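Local coordinates for hypothetical protein SIFV0014 (Sulfolobus islandicus filamentous virus, PDB 2H36), which is of unknown function but belongs to a viral protein family related to the anti-CRISPR protein AcrID1, so it may counter host CRISPR immunity, at residues A[22-27]-A[54-59]; A[40-45]-A[99-104]; A[72-77]-A[90-95]. One frame throughout, in Å; residues are numbered along the deposited sequence.

Interaction 1: residues A[22-27]-A[54-59]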
loop_
_atom_site.group_PDB
_atom_site.type_symbol
_atom_site.label_atom_id
_atom_site.label_comp_id
_atom_site.label_asym_id
_atom_site.label_seq_id
_atom_site.Cartn_x
_atom_site.Cartn_y
_atom_site.Cartn_z
ATOM N N ASP A 22 0.365 8.765 1.130
ATOM C CA ASP A 22 0.173 9.354 -0.183
ATOM C C ASP A 22 -0.287 8.302 -1.179
ATOM O O ASP A 22 -1.124 8.570 -2.035
ATOM C CB ASP A 22 1.486 9.976 -0.630
ATOM C CG ASP A 22 1.300 11.279 -1.355
ATOM O OD1 ASP A 22 0.373 12.072 -1.005
ATOM O OD2 ASP A 22 2.125 11.511 -2.273
ATOM N N LEU A 23 0.268 7.104 -1.048
ATOM C CA LEU A 23 -0.133 5.970 -1.852
ATOM C C LEU A 23 -1.516 5.511 -1.419
ATOM O O LEU A 23 -2.387 5.246 -2.241
ATOM C CB LEU A 23 0.873 4.830 -1.694
ATOM C CG LEU A 23 0.420 3.477 -2.245
ATOM C CD1 LEU A 23 0.325 3.548 -3.754
ATOM C CD2 LEU A 23 1.340 2.345 -1.845
ATOM N N ASP A 24 -1.700 5.431 -0.109
ATOM C CA ASP A 24 -2.934 4.956 0.493
ATOM C C ASP A 24 -4.090 5.759 -0.054
ATOM O O ASP A 24 -5.150 5.211 -0.355
ATOM C CB ASP A 24 -2.867 5.106 2.019
ATOM C CG ASP A 24 -3.953 4.324 2.738
ATOM O OD1 ASP A 24 -4.262 3.188 2.316
ATOM O OD2 ASP A 24 -4.497 4.845 3.736
ATOM N N ASP A 25 -3.843 7.060 -0.191
ATOM C CA ASP A 25 -4.792 8.047 -0.691
ATOM C C ASP A 25 -5.125 7.793 -2.146
ATOM O O ASP A 25 -6.262 7.981 -2.567
ATOM C CB ASP A 25 -4.157 9.425 -0.577
ATOM C CG ASP A 25 -5.099 10.446 -0.039
ATOM O OD1 ASP A 25 -5.695 10.184 1.035
ATOM O OD2 ASP A 25 -5.235 11.514 -0.678
ATOM N N ALA A 26 -4.110 7.389 -2.910
ATOM C CA ALA A 26 -4.276 7.027 -4.308
ATOM C C ALA A 26 -5.077 5.740 -4.389
ATOM O O ALA A 26 -6.020 5.645 -5.174
ATOM C CB ALA A 26 -2.926 6.864 -4.987
ATOM N N LEU A 27 -4.714 4.755 -3.566
ATOM C CA LEU A 27 -5.433 3.494 -3.547
ATOM C C LEU A 27 -6.903 3.828 -3.331
ATOM O O LEU A 27 -7.741 3.447 -4.129
ATOM C CB LEU A 27 -4.783 2.503 -2.590
ATOM C CG LEU A 27 -3.446 1.869 -3.003
ATOM C CD1 LEU A 27 -3.043 0.795 -1.993
ATOM C CD2 LEU A 27 -3.488 1.261 -4.377
ATOM N N ARG A 54 0.986 -2.873 6.121
ATOM C CA ARG A 54 -0.167 -3.618 6.626
ATOM C C ARG A 54 -1.395 -2.713 6.664
ATOM O O ARG A 54 -2.532 -3.186 6.542
ATOM C CB ARG A 54 0.104 -4.187 8.022
ATOM C CG ARG A 54 1.285 -5.142 8.107
ATOM C CD ARG A 54 1.253 -5.931 9.412
ATOM N NE ARG A 54 2.575 -6.086 10.016
ATOM C CZ ARG A 54 3.025 -5.345 11.030
ATOM N NH1 ARG A 54 2.262 -4.393 11.565
ATOM N NH2 ARG A 54 4.242 -5.559 11.523
ATOM N N GLU A 55 -1.152 -1.413 6.830
ATOM C CA GLU A 55 -2.208 -0.405 6.850
ATOM C C GLU A 55 -2.765 -0.137 5.447
ATOM O O GLU A 55 -3.880 0.345 5.298
ATOM C CB GLU A 55 -1.650 0.884 7.444
ATOM C CG GLU A 55 -2.682 1.821 8.043
ATOM C CD GLU A 55 -2.034 2.899 8.903
ATOM O OE1 GLU A 55 -0.923 2.663 9.438
ATOM O OE2 GLU A 55 -2.640 3.986 9.053
ATOM N N LEU A 56 -1.963 -0.443 4.435
ATOM C CA LEU A 56 -2.313 -0.246 3.038
ATOM C C LEU A 56 -3.138 -1.390 2.484
ATOM O O LEU A 56 -3.721 -1.287 1.405
ATOM C CB LEU A 56 -1.036 -0.300 2.200
ATOM C CG LEU A 56 -0.386 0.893 1.512
ATOM C CD1 LEU A 56 -0.774 2.215 2.131
ATOM C CD2 LEU A 56 1.118 0.702 1.530
ATOM N N LEU A 57 -3.147 -2.492 3.224
ATOM C CA LEU A 57 -3.823 -3.712 2.826
ATOM C C LEU A 57 -5.231 -3.759 3.412
ATOM O O LEU A 57 -6.170 -4.184 2.742
ATOM C CB LEU A 57 -3.027 -4.920 3.336
ATOM C CG LEU A 57 -1.848 -5.560 2.595
ATOM C CD1 LEU A 57 -1.135 -4.647 1.599
ATOM C CD2 LEU A 57 -0.878 -6.100 3.620
ATOM N N GLY A 58 -5.349 -3.348 4.673
ATOM C CA GLY A 58 -6.587 -3.370 5.435
ATOM C C GLY A 58 -7.737 -4.320 5.168
ATOM O O GLY A 58 -8.677 -3.975 4.454
ATOM N N ASN A 59 -7.687 -5.488 5.850
ATOM C CA ASN A 59 -8.805 -6.457 5.766
ATOM C C ASN A 59 -9.223 -7.265 4.524
ATOM O O ASN A 59 -10.410 -7.486 4.272
ATOM C CB ASN A 59 -10.042 -5.821 6.422
ATOM C CG ASN A 59 -10.995 -6.861 6.990
ATOM O OD1 ASN A 59 -10.688 -7.530 7.985
ATOM N ND2 ASN A 59 -12.159 -7.003 6.360
#
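Asp24 and Leu56 mark the closest approach of the two backbones, with their CA atoms 5.8 Å apart. Residues 22-27 are helical and lie within helix 19-30. Residues 54-59 carry the C-terminal part of helix 50-55 and the chain that follows. At Gly58, with a positive phi of 26°, the backbone leaves helical angles. Just before it, the carbonyl O of Leu57 bonds to the hydroxyl of Tyr78. Leu56 carries most of the contact and reaches the helix with both methyl groups. Its CD2 meets CD2 of Leu23 at 3.8 Å, and the two side chains cross at about a right angle. Its CD1 lies 3.6 Å from CB of Asp24 and at a similar distance from OD1 of that residue. Chi1 of Asp24 (-166°) puts CG beside the carbonyl carbon, and the carboxylate runs past Leu56 in the opposite direction, with OD1 near CD1. One turn further on, CD1 of Leu27 comes within 4.0 Å of the carbonyl O of Leu56. Leu56 thus packs on Leu23, Leu27 and the CB side of Asp24, near the centre of the fold. Asp24 and Glu55 stand at the more exposed border. Their carboxylates, Asp24 OD2 to Glu55 OE2, are 5.7 Å apart, so any charge effect there would probably be mildly repulsive. The contact is therefore mainly apolar, with an acidic border.

Interaction 2: residues A[40-45]-A[99-104]; sequences IKFKDP and IYIYEV
Ile40 pairs with Val104 as an antiparallel hydrogen-bonded pair. Ile40 N gives a nearly straight bond of 2.6 Å to Val104 O (174° at the hydrogen), and Val104 N returns one to Ile40 O. Lys41 faces Glu103 as a non-hydrogen-bonded pair. Their side chains run side by side, and Lys41 CG lies 3.9 Å from Glu103 OE1. Lys41 NZ stays 5.5 Å from OE1 of Glu103, so the opposite charges do not meet as a salt bridge. Phe42 N continues the ladder with a 2.9 Å bond to Tyr102 O. Phe42 points toward the partner strand. Its CG lies beside the backbone N (chi1 -64°), and from there the ring runs alongside Ile101 and Val104. Phe42 CE1 lies 4.1 Å from Ile101 CG2 and equally far from Val104 CG2, the latter at the ring edge. CG2 of Ile40 lies over one face of this ring, offset toward the rim. The chain then turns a corner at Lys43 and Asp44. Pro45 comes back to the same partner strand and packs on Tyr102 in a CH-pi contact. Its CB sits 3.6 Å from the centroid of the Tyr102 ring, over the face. CB of Pro45 also touches CB of Tyr100 at 3.9 Å. Tyr102 and Glu103 both face Thr91 in a classic beta bulge. Strand 98-109 is thus flanked by strand 85-94 along one edge, while strands 37-42 and 45-49 follow one another along its other edge.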
loop_
_atom_site.group_PDB
_atom_site.type_symbol
_atom_site.label_atom_id
_atom_site.label_comp_id
_atom_site.label_asym_id
_atom_site.label_seq_id
_atom_site.Cartn_x
_atom_site.Cartn_y
_atom_site.Cartn_z
ATOM N N ILE A 40 0.590 0.751 -11.317
ATOM C CA ILE A 40 1.548 1.825 -11.036
ATOM C C ILE A 40 2.948 1.238 -10.924
ATOM O O ILE A 40 3.190 0.366 -10.077
ATOM C CB ILE A 40 1.354 2.556 -9.709
ATOM C CG1 ILE A 40 -0.074 3.083 -9.591
ATOM C CG2 ILE A 40 2.371 3.678 -9.566
ATOM C CD1 ILE A 40 -0.450 3.529 -8.146
ATOM N N LYS A 41 3.862 1.714 -11.768
ATOM C CA LYS A 41 5.262 1.267 -11.730
ATOM C C LYS A 41 6.194 2.340 -11.185
ATOM O O LYS A 41 6.110 3.502 -11.577
ATOM C CB LYS A 41 5.744 0.890 -13.116
ATOM C CG LYS A 41 5.682 -0.569 -13.475
ATOM C CD LYS A 41 6.862 -0.841 -14.402
ATOM C CE LYS A 41 6.588 -1.903 -15.438
ATOM N NZ LYS A 41 7.472 -1.627 -16.620
ATOM N N PHE A 42 7.098 1.946 -10.293
ATOM C CA PHE A 42 8.016 2.899 -9.659
ATOM C C PHE A 42 9.473 2.770 -10.087
ATOM O O PHE A 42 10.106 1.744 -9.831
ATOM C CB PHE A 42 7.980 2.753 -8.135
ATOM C CG PHE A 42 6.649 3.090 -7.517
ATOM C CD1 PHE A 42 5.730 2.086 -7.219
ATOM C CD2 PHE A 42 6.315 4.410 -7.220
ATOM C CE1 PHE A 42 4.495 2.387 -6.638
ATOM C CE2 PHE A 42 5.088 4.723 -6.633
ATOM C CZ PHE A 42 4.173 3.704 -6.344
ATOM N N LYS A 43 10.000 3.836 -10.707
ATOM C CA LYS A 43 11.400 3.880 -11.161
ATOM C C LYS A 43 12.160 3.624 -9.856
ATOM O O LYS A 43 12.802 2.582 -9.679
ATOM C CB LYS A 43 11.689 5.242 -11.815
ATOM C CG LYS A 43 13.055 5.386 -12.496
ATOM C CD LYS A 43 13.249 6.789 -13.104
ATOM C CE LYS A 43 12.461 6.979 -14.412
ATOM N NZ LYS A 43 12.474 8.395 -14.904
ATOM N N ASP A 44 11.946 4.562 -8.907
ATOM C CA ASP A 44 12.580 4.484 -7.602
ATOM C C ASP A 44 11.435 3.854 -6.817
ATOM O O ASP A 44 10.286 4.293 -6.956
ATOM C CB ASP A 44 13.034 5.850 -7.089
ATOM C CG ASP A 44 13.850 6.609 -8.118
ATOM O OD1 ASP A 44 14.915 6.096 -8.541
ATOM O OD2 ASP A 44 13.417 7.719 -8.507
ATOM N N PRO A 45 11.736 2.825 -5.996
ATOM C CA PRO A 45 10.674 2.135 -5.264
ATOM C C PRO A 45 10.141 2.974 -4.105
ATOM O O PRO A 45 10.874 3.780 -3.537
ATOM C CB PRO A 45 11.361 0.866 -4.759
ATOM C CG PRO A 45 12.782 1.247 -4.640
ATOM C CD PRO A 45 13.042 2.177 -5.789
ATOM N N ILE A 99 9.927 -1.981 3.397
ATOM C CA ILE A 99 9.428 -2.557 2.161
ATOM C C ILE A 99 9.560 -1.562 1.014
ATOM O O ILE A 99 9.086 -0.430 1.099
ATOM C CB ILE A 99 7.976 -3.034 2.352
ATOM C CG1 ILE A 99 7.944 -4.071 3.476
ATOM C CG2 ILE A 99 7.389 -3.567 1.044
ATOM C CD1 ILE A 99 6.598 -4.605 3.772
ATOM N N TYR A 100 10.233 -2.002 -0.047
ATOM C CA TYR A 100 10.510 -1.170 -1.211
ATOM C C TYR A 100 9.661 -1.658 -2.357
ATOM O O TYR A 100 10.046 -2.610 -3.048
ATOM C CB TYR A 100 11.995 -1.225 -1.587
ATOM C CG TYR A 100 12.911 -0.663 -0.519
ATOM C CD1 TYR A 100 13.391 -1.478 0.506
ATOM C CD2 TYR A 100 13.283 0.684 -0.521
ATOM C CE1 TYR A 100 14.217 -0.979 1.498
ATOM C CE2 TYR A 100 14.119 1.202 0.479
ATOM C CZ TYR A 100 14.582 0.358 1.488
ATOM O OH TYR A 100 15.406 0.829 2.488
ATOM N N ILE A 101 8.503 -1.013 -2.535
ATOM C CA ILE A 101 7.543 -1.354 -3.586
ATOM C C ILE A 101 8.020 -0.868 -4.943
ATOM O O ILE A 101 8.250 0.327 -5.143
ATOM C CB ILE A 101 6.162 -0.717 -3.315
ATOM C CG1 ILE A 101 5.614 -1.198 -1.970
ATOM C CG2 ILE A 101 5.182 -1.011 -4.467
ATOM C CD1 ILE A 101 4.575 -0.278 -1.366
ATOM N N TYR A 102 8.151 -1.797 -5.880
ATOM C CA TYR A 102 8.463 -1.440 -7.252
ATOM C C TYR A 102 7.217 -1.364 -8.132
ATOM O O TYR A 102 7.218 -0.670 -9.149
ATOM C CB TYR A 102 9.478 -2.401 -7.836
ATOM C CG TYR A 102 10.868 -2.177 -7.310
ATOM C CD1 TYR A 102 11.290 -2.756 -6.101
ATOM C CD2 TYR A 102 11.774 -1.386 -8.016
ATOM C CE1 TYR A 102 12.580 -2.547 -5.612
ATOM C CE2 TYR A 102 13.064 -1.174 -7.538
ATOM C CZ TYR A 102 13.461 -1.757 -6.339
ATOM O OH TYR A 102 14.741 -1.544 -5.882
ATOM N N GLU A 103 6.145 -2.040 -7.724
ATOM C CA GLU A 103 4.950 -2.108 -8.552
ATOM C C GLU A 103 3.599 -2.527 -7.959
ATOM O O GLU A 103 3.484 -3.569 -7.303
ATOM C CB GLU A 103 5.134 -3.192 -9.628
ATOM C CG GLU A 103 4.000 -3.266 -10.638
ATOM C CD GLU A 103 4.313 -4.166 -11.831
ATOM O OE1 GLU A 103 5.503 -4.276 -12.233
ATOM O OE2 GLU A 103 3.348 -4.750 -12.385
ATOM N N VAL A 104 2.586 -1.693 -8.177
ATOM C CA VAL A 104 1.258 -2.002 -7.667
ATOM C C VAL A 104 0.298 -2.166 -8.836
ATOM O O VAL A 104 0.343 -1.416 -9.823
ATOM C CB VAL A 104 0.676 -0.922 -6.721
ATOM C CG1 VAL A 104 -0.573 -1.466 -6.009
ATOM C CG2 VAL A 104 1.701 -0.461 -5.701
#

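Interaction 3: residues A[72-77]-A[90-95]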
loop_
_atom_site.group_PDB
_atom_site.type_symbol
_atom_site.label_atom_id
_atom_site.label_comp_id
_atom_site.label_asym_id
_atom_site.label_seq_id
_atom_site.Cartn_x
_atom_site.Cartn_y
_atom_site.Cartn_z
ATOM N N THR A 72 9.333 -10.095 -4.034
ATOM C CA THR A 72 8.102 -10.705 -3.561
ATOM C C THR A 72 6.891 -10.170 -4.303
ATOM O O THR A 72 6.524 -9.004 -4.154
ATOM C CB THR A 72 7.876 -10.384 -2.067
ATOM O OG1 THR A 72 8.990 -10.844 -1.289
ATOM C CG2 THR A 72 6.567 -11.002 -1.552
ATOM N N ILE A 73 6.198 -11.062 -5.017
ATOM C CA ILE A 73 4.994 -10.615 -5.725
ATOM C C ILE A 73 3.951 -11.032 -4.689
ATOM O O ILE A 73 3.880 -12.194 -4.290
ATOM C CB ILE A 73 4.816 -11.208 -7.158
ATOM C CG1 ILE A 73 5.866 -10.618 -8.091
ATOM C CG2 ILE A 73 3.409 -10.935 -7.687
ATOM C CD1 ILE A 73 6.367 -11.572 -9.095
ATOM N N ASP A 74 3.235 -10.014 -4.173
ATOM C CA ASP A 74 2.308 -10.300 -3.103
ATOM C C ASP A 74 0.901 -10.001 -3.588
ATOM O O ASP A 74 0.604 -8.886 -4.039
ATOM C CB ASP A 74 2.792 -9.414 -1.962
ATOM C CG ASP A 74 2.267 -9.849 -0.622
ATOM O OD1 ASP A 74 1.743 -10.987 -0.546
ATOM O OD2 ASP A 74 2.390 -9.053 0.349
ATOM N N GLN A 75 0.025 -10.989 -3.496
ATOM C CA GLN A 75 -1.330 -10.791 -3.977
ATOM C C GLN A 75 -2.401 -10.811 -2.871
ATOM O O GLN A 75 -2.370 -11.648 -1.966
ATOM C CB GLN A 75 -1.626 -11.819 -5.054
ATOM C CG GLN A 75 -2.902 -11.566 -5.798
ATOM C CD GLN A 75 -3.002 -12.416 -7.040
ATOM O OE1 GLN A 75 -3.896 -13.257 -7.156
ATOM N NE2 GLN A 75 -2.073 -12.212 -7.978
ATOM N N TYR A 76 -3.351 -9.885 -2.967
ATOM C CA TYR A 76 -4.423 -9.744 -1.977
ATOM C C TYR A 76 -5.816 -9.808 -2.596
ATOM O O TYR A 76 -6.042 -9.293 -3.693
ATOM C CB TYR A 76 -4.223 -8.460 -1.183
ATOM C CG TYR A 76 -2.977 -8.550 -0.338
ATOM C CD1 TYR A 76 -1.723 -8.216 -0.869
ATOM C CD2 TYR A 76 -3.036 -9.028 0.978
ATOM C CE1 TYR A 76 -0.574 -8.332 -0.109
ATOM C CE2 TYR A 76 -1.889 -9.144 1.742
ATOM C CZ TYR A 76 -0.664 -8.796 1.189
ATOM O OH TYR A 76 0.474 -8.898 1.947
ATOM N N THR A 77 -6.741 -10.456 -1.899
ATOM C CA THR A 77 -8.076 -10.665 -2.432
ATOM C C THR A 77 -9.106 -9.990 -1.553
ATOM O O THR A 77 -9.053 -10.093 -0.321
ATOM C CB THR A 77 -8.397 -12.159 -2.553
ATOM O OG1 THR A 77 -7.729 -12.685 -3.701
ATOM C CG2 THR A 77 -9.897 -12.400 -2.686
ATOM N N PHE A 90 1.206 -6.349 -5.011
ATOM C CA PHE A 90 2.436 -5.557 -4.807
ATOM C C PHE A 90 3.733 -6.285 -5.102
ATOM O O PHE A 90 4.013 -7.323 -4.494
ATOM C CB PHE A 90 2.595 -5.139 -3.353
ATOM C CG PHE A 90 1.507 -4.228 -2.852
ATOM C CD1 PHE A 90 0.339 -4.751 -2.300
ATOM C CD2 PHE A 90 1.662 -2.849 -2.893
ATOM C CE1 PHE A 90 -0.656 -3.918 -1.822
ATOM C CE2 PHE A 90 0.666 -2.015 -2.410
ATOM C CZ PHE A 90 -0.493 -2.550 -1.876
ATOM N N THR A 91 4.576 -5.651 -5.947
ATOM C CA THR A 91 5.848 -6.283 -6.287
ATOM C C THR A 91 6.823 -5.494 -5.438
ATOM O O THR A 91 6.852 -4.270 -5.523
ATOM C CB THR A 91 6.247 -6.174 -7.751
ATOM O OG1 THR A 91 5.318 -6.914 -8.542
ATOM C CG2 THR A 91 7.624 -6.744 -7.967
ATOM N N TYR A 92 7.606 -6.175 -4.608
ATOM C CA TYR A 92 8.560 -5.469 -3.752
ATOM C C TYR A 92 9.752 -6.205 -3.154
ATOM O O TYR A 92 9.667 -7.381 -2.792
ATOM C CB TYR A 92 7.874 -4.985 -2.473
ATOM C CG TYR A 92 7.499 -6.067 -1.480
ATOM C CD1 TYR A 92 6.174 -6.491 -1.350
ATOM C CD2 TYR A 92 8.458 -6.635 -0.637
ATOM C CE1 TYR A 92 5.820 -7.468 -0.421
ATOM C CE2 TYR A 92 8.116 -7.617 0.286
ATOM C CZ TYR A 92 6.795 -8.023 0.392
ATOM O OH TYR A 92 6.455 -8.986 1.311
ATOM N N ARG A 93 10.846 -5.404 -2.997
ATOM C CA ARG A 93 12.038 -5.964 -2.370
ATOM C C ARG A 93 11.903 -5.465 -0.945
ATOM O O ARG A 93 11.262 -4.437 -0.695
ATOM C CB ARG A 93 13.340 -5.455 -2.975
ATOM C CG ARG A 93 13.712 -6.141 -4.265
ATOM C CD ARG A 93 14.782 -5.368 -4.981
ATOM N NE ARG A 93 15.999 -5.287 -4.187
ATOM C CZ ARG A 93 17.121 -4.716 -4.603
ATOM N NH1 ARG A 93 17.184 -4.174 -5.811
ATOM N NH2 ARG A 93 18.180 -4.690 -3.813
ATOM N N LYS A 94 12.498 -6.194 -0.012
ATOM C CA LYS A 94 12.386 -5.863 1.391
ATOM C C LYS A 94 13.749 -6.009 2.022
ATOM O O LYS A 94 14.351 -7.082 1.965
ATOM C CB LYS A 94 11.363 -6.781 2.063
ATOM C CG LYS A 94 11.335 -6.678 3.573
ATOM C CD LYS A 94 10.040 -7.273 4.115
ATOM C CE LYS A 94 10.112 -7.268 5.664
ATOM N NZ LYS A 94 8.688 -7.436 6.150
ATOM N N GLU A 95 14.247 -4.925 2.610
ATOM C CA GLU A 95 15.527 -5.001 3.295
ATOM C C GLU A 95 15.958 -4.038 4.415
ATOM O O GLU A 95 16.357 -2.888 4.163
ATOM C CB GLU A 95 16.703 -5.110 2.294
ATOM C CG GLU A 95 16.987 -3.892 1.389
ATOM C CD GLU A 95 18.392 -3.988 0.777
ATOM O OE1 GLU A 95 18.475 -4.295 -0.441
ATOM O OE2 GLU A 95 19.405 -3.795 1.517
#
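Tyr92 and Thr72 have the largest areas buried here, and they form a hydrogen-bonded antiparallel pair. The two residues exchange backbone bonds, Thr72 N to Tyr92 O and Tyr92 N to Thr72 O. CG of Tyr92 sits between the backbone N and the carbonyl carbon (chi1 71°), and from there the ring runs alongside the Thr72 side chain. Thr72 CB stands 3.7 Å from the ring centroid, over one face and offset toward the rim, in a CH-pi contact. The methyl CG2 of Thr72 reaches further along the ring, to 3.5 Å from OH of Tyr92. OD2 of Asp74 meets the same ring in its plane, at the edge, 3.9 Å from CE1 of Tyr92. The carboxylate and the ring are turned 74° from each other. OD2 of Asp74 accepts a hydrogen bond from Tyr76 OH and is hydrogen-bonded to Tyr53 OH. These strands, 71-79 and 85-94, form a beta hairpin within the antiparallel sheet. Phe90 is the third main contributor. Phe90 N bonds to Asp74 O and Asp74 N to Phe90 O, both at 2.8 Å, which closes the next hydrogen-bonded pair. The Phe90 ring leaves on the same face as Tyr92, and its CD1 edge lies 4.3 Å from CD1 of Tyr76. Tyr53 packs edge-to-face with both Phe90 and Tyr92. On the other face, Ile73 and Thr91 form the non-hydrogen-bonded pair between these bonded ones, and Ile73 CG1 lies 3.8 Å from Thr91 OG1.

How the interactions relate
From the N terminus, helix 19-30 supplies the first half of interaction 1 and strand 37-42 begins interaction 2. Interaction 1 closes its loop at residues 54-59, before interaction 3 opens, so these two are in series. Interaction 3 closes a hairpin at 90-95 and is nested inside the long loop that interaction 2 closes at 99-104. Interactions 1 and 2 cross along the chain. Strands 85-94 and 98-109 are neighbours, so interactions 2 and 3 belong to one sheet, joined by Tyr100 N to Arg93 O. Interaction 1 packs against that sheet: Leu23 touches Ile101, and Leu27 and Leu57 touch Phe90.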